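Local coordinates for A rubisco-like protein (Burkholderia fungorum, PDB 3NWR), which is a homologue of the rubisco large chain and probably acts as an enzyme of the lyase class, at residues P391-T396 with M418-R423. Residues are numbered along the deposited sequence; the frame is centred on the assembly and turned at random.
Sequences PAAGVT and MPELRR
Glu420 lays its side chain across Thr396 and Ala393, and these three residues make the whole contact. The methyl CG2 of Thr396 sits over the flat face of the Glu420 carboxylate, almost straight above CD at 3.7 Å, and also touches CG, while CB of Ala393 touches Glu420 CG at 4.0 Å. Nearer the backbone, Glu420 CB lies 3.7 Å from Ala393 O. CA of Ala393 and CA of Glu420 are 5.7 Å apart, the closest CA pair between the segments. The bend at chi2 (87°) turns the glutamate's carboxylate face, not its oxygens, to the methyl. In Thr396, chi1 of -64° sets OG1 beside the backbone N and swings CG2 toward the glutamate. A water donates to Thr396 OG1 at 2.9 Å and, weakly, to Glu420 OE2 at 3.3 Å. The other carboxylate oxygen, OE1, accepts a hydrogen bond from Gln400 NE2; Gln400 OE1 in turn accepts from Leu421 N, so this one amide, from farther along helix 391-407, probably helps to fix both the carboxylate and the first turn of helix 419-427. At the surface, the start of that C-terminal helix packs on the start of helix 391-407, whose Val395 faces helices 176-189 and 382-385 of the rubisco-type barrel domain.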
loop_
_atom_site.group_PDB
_atom_site.type_symbol
_atom_site.label_atom_id
_atom_site.label_comp_id
_atom_site.label_asym_id
_atom_site.label_seq_id
_atom_site.Cartn_x
_atom_site.Cartn_y
_atom_site.Cartn_z
ATOM N N PRO A 391 -17.955 -21.656 -24.917
ATOM C CA PRO A 391 -17.219 -20.395 -24.784
ATOM C C PRO A 391 -17.243 -19.546 -26.055
ATOM O O PRO A 391 -17.297 -18.316 -25.963
ATOM C CB PRO A 391 -15.790 -20.856 -24.469
ATOM C CG PRO A 391 -15.962 -22.198 -23.853
ATOM C CD PRO A 391 -17.130 -22.821 -24.558
ATOM N N ALA A 392 -17.188 -20.173 -27.225
ATOM C CA ALA A 392 -17.247 -19.398 -28.458
ATOM C C ALA A 392 -18.599 -18.690 -28.539
ATOM O O ALA A 392 -18.665 -17.506 -28.856
ATOM C CB ALA A 392 -17.014 -20.284 -29.671
ATOM N N ALA A 393 -19.672 -19.405 -28.215
ATOM C CA ALA A 393 -20.998 -18.798 -28.185
ATOM C C ALA A 393 -21.046 -17.680 -27.145
ATOM O O ALA A 393 -21.691 -16.642 -27.355
ATOM C CB ALA A 393 -22.062 -19.851 -27.893
ATOM N N GLY A 394 -20.353 -17.890 -26.029
ATOM C CA GLY A 394 -20.269 -16.886 -24.983
ATOM C C GLY A 394 -19.635 -15.597 -25.475
ATOM O O GLY A 394 -20.171 -14.500 -25.283
ATOM N N VAL A 395 -18.477 -15.716 -26.111
ATOM C CA VAL A 395 -17.824 -14.540 -26.663
ATOM C C VAL A 395 -18.749 -13.864 -27.667
ATOM O O VAL A 395 -18.896 -12.642 -27.678
ATOM C CB VAL A 395 -16.467 -14.889 -27.296
ATOM C CG1 VAL A 395 -15.876 -13.674 -27.986
ATOM C CG2 VAL A 395 -15.511 -15.428 -26.214
ATOM N N THR A 396 -19.399 -14.667 -28.498
ATOM C CA THR A 396 -20.295 -14.109 -29.497
ATOM C C THR A 396 -21.462 -13.371 -28.850
ATOM O O THR A 396 -21.854 -12.306 -29.317
ATOM C CB THR A 396 -20.792 -15.200 -30.451
ATOM O OG1 THR A 396 -19.664 -15.710 -31.176
ATOM C CG2 THR A 396 -21.817 -14.638 -31.446
ATOM N N MET A 418 -30.483 -12.657 -32.939
ATOM C CA MET A 418 -29.138 -13.095 -32.533
ATOM C C MET A 418 -29.175 -14.198 -31.480
ATOM O O MET A 418 -29.302 -13.922 -30.286
ATOM C CB MET A 418 -28.364 -11.894 -31.980
ATOM C CG MET A 418 -28.151 -10.782 -32.993
ATOM S SD MET A 418 -26.876 -11.180 -34.199
ATOM C CE MET A 418 -27.324 -10.074 -35.540
ATOM N N PRO A 419 -29.044 -15.458 -31.918
ATOM C CA PRO A 419 -29.282 -16.636 -31.077
ATOM C C PRO A 419 -28.362 -16.731 -29.863
ATOM O O PRO A 419 -28.822 -17.072 -28.775
ATOM C CB PRO A 419 -29.023 -17.804 -32.035
ATOM C CG PRO A 419 -29.267 -17.244 -33.384
ATOM C CD PRO A 419 -28.798 -15.825 -33.323
ATOM N N GLU A 420 -27.082 -16.431 -30.047
ATOM C CA GLU A 420 -26.131 -16.529 -28.949
ATOM C C GLU A 420 -26.506 -15.568 -27.826
ATOM O O GLU A 420 -26.520 -15.940 -26.652
ATOM C CB GLU A 420 -24.714 -16.247 -29.454
ATOM C CG GLU A 420 -24.129 -17.360 -30.322
ATOM C CD GLU A 420 -24.485 -17.233 -31.799
ATOM O OE1 GLU A 420 -25.305 -16.367 -32.171
ATOM O OE2 GLU A 420 -23.926 -18.013 -32.599
ATOM N N LEU A 421 -26.811 -14.332 -28.203
ATOM C CA LEU A 421 -27.279 -13.319 -27.259
ATOM C C LEU A 421 -28.591 -13.722 -26.577
ATOM O O LEU A 421 -28.733 -13.633 -25.354
ATOM C CB LEU A 421 -27.451 -11.979 -27.979
ATOM C CG LEU A 421 -27.997 -10.824 -27.141
ATOM C CD1 LEU A 421 -27.083 -10.557 -25.927
ATOM C CD2 LEU A 421 -28.136 -9.579 -27.990
ATOM N N ARG A 422 -29.555 -14.176 -27.374
ATOM C CA ARG A 422 -30.850 -14.589 -26.834
ATOM C C ARG A 422 -30.674 -15.701 -25.797
ATOM O O ARG A 422 -31.259 -15.661 -24.707
ATOM C CB ARG A 422 -31.771 -15.046 -27.970
ATOM C CG ARG A 422 -33.225 -15.229 -27.557
ATOM C CD ARG A 422 -34.109 -15.435 -28.782
ATOM N NE ARG A 422 -33.763 -16.648 -29.522
ATOM C CZ ARG A 422 -33.228 -16.668 -30.744
ATOM N NH1 ARG A 422 -32.957 -15.535 -31.391
ATOM N NH2 ARG A 422 -32.962 -17.832 -31.327
ATOM N N ARG A 423 -29.843 -16.684 -26.130
ATOM C CA ARG A 423 -29.561 -17.790 -25.218
ATOM C C ARG A 423 -28.874 -17.319 -23.933
ATOM O O ARG A 423 -29.153 -17.811 -22.849
ATOM C CB ARG A 423 -28.704 -18.845 -25.921
ATOM C CG ARG A 423 -29.429 -19.606 -27.011
ATOM C CD ARG A 423 -30.409 -20.588 -26.405
ATOM N NE ARG A 423 -29.729 -21.608 -25.608
ATOM C CZ ARG A 423 -29.380 -22.805 -26.068
ATOM N NH1 ARG A 423 -29.648 -23.136 -27.324
ATOM N NH2 ARG A 423 -28.766 -23.673 -25.273
HETATM O O HOH W 1 -20.685 -18.292 -31.882
#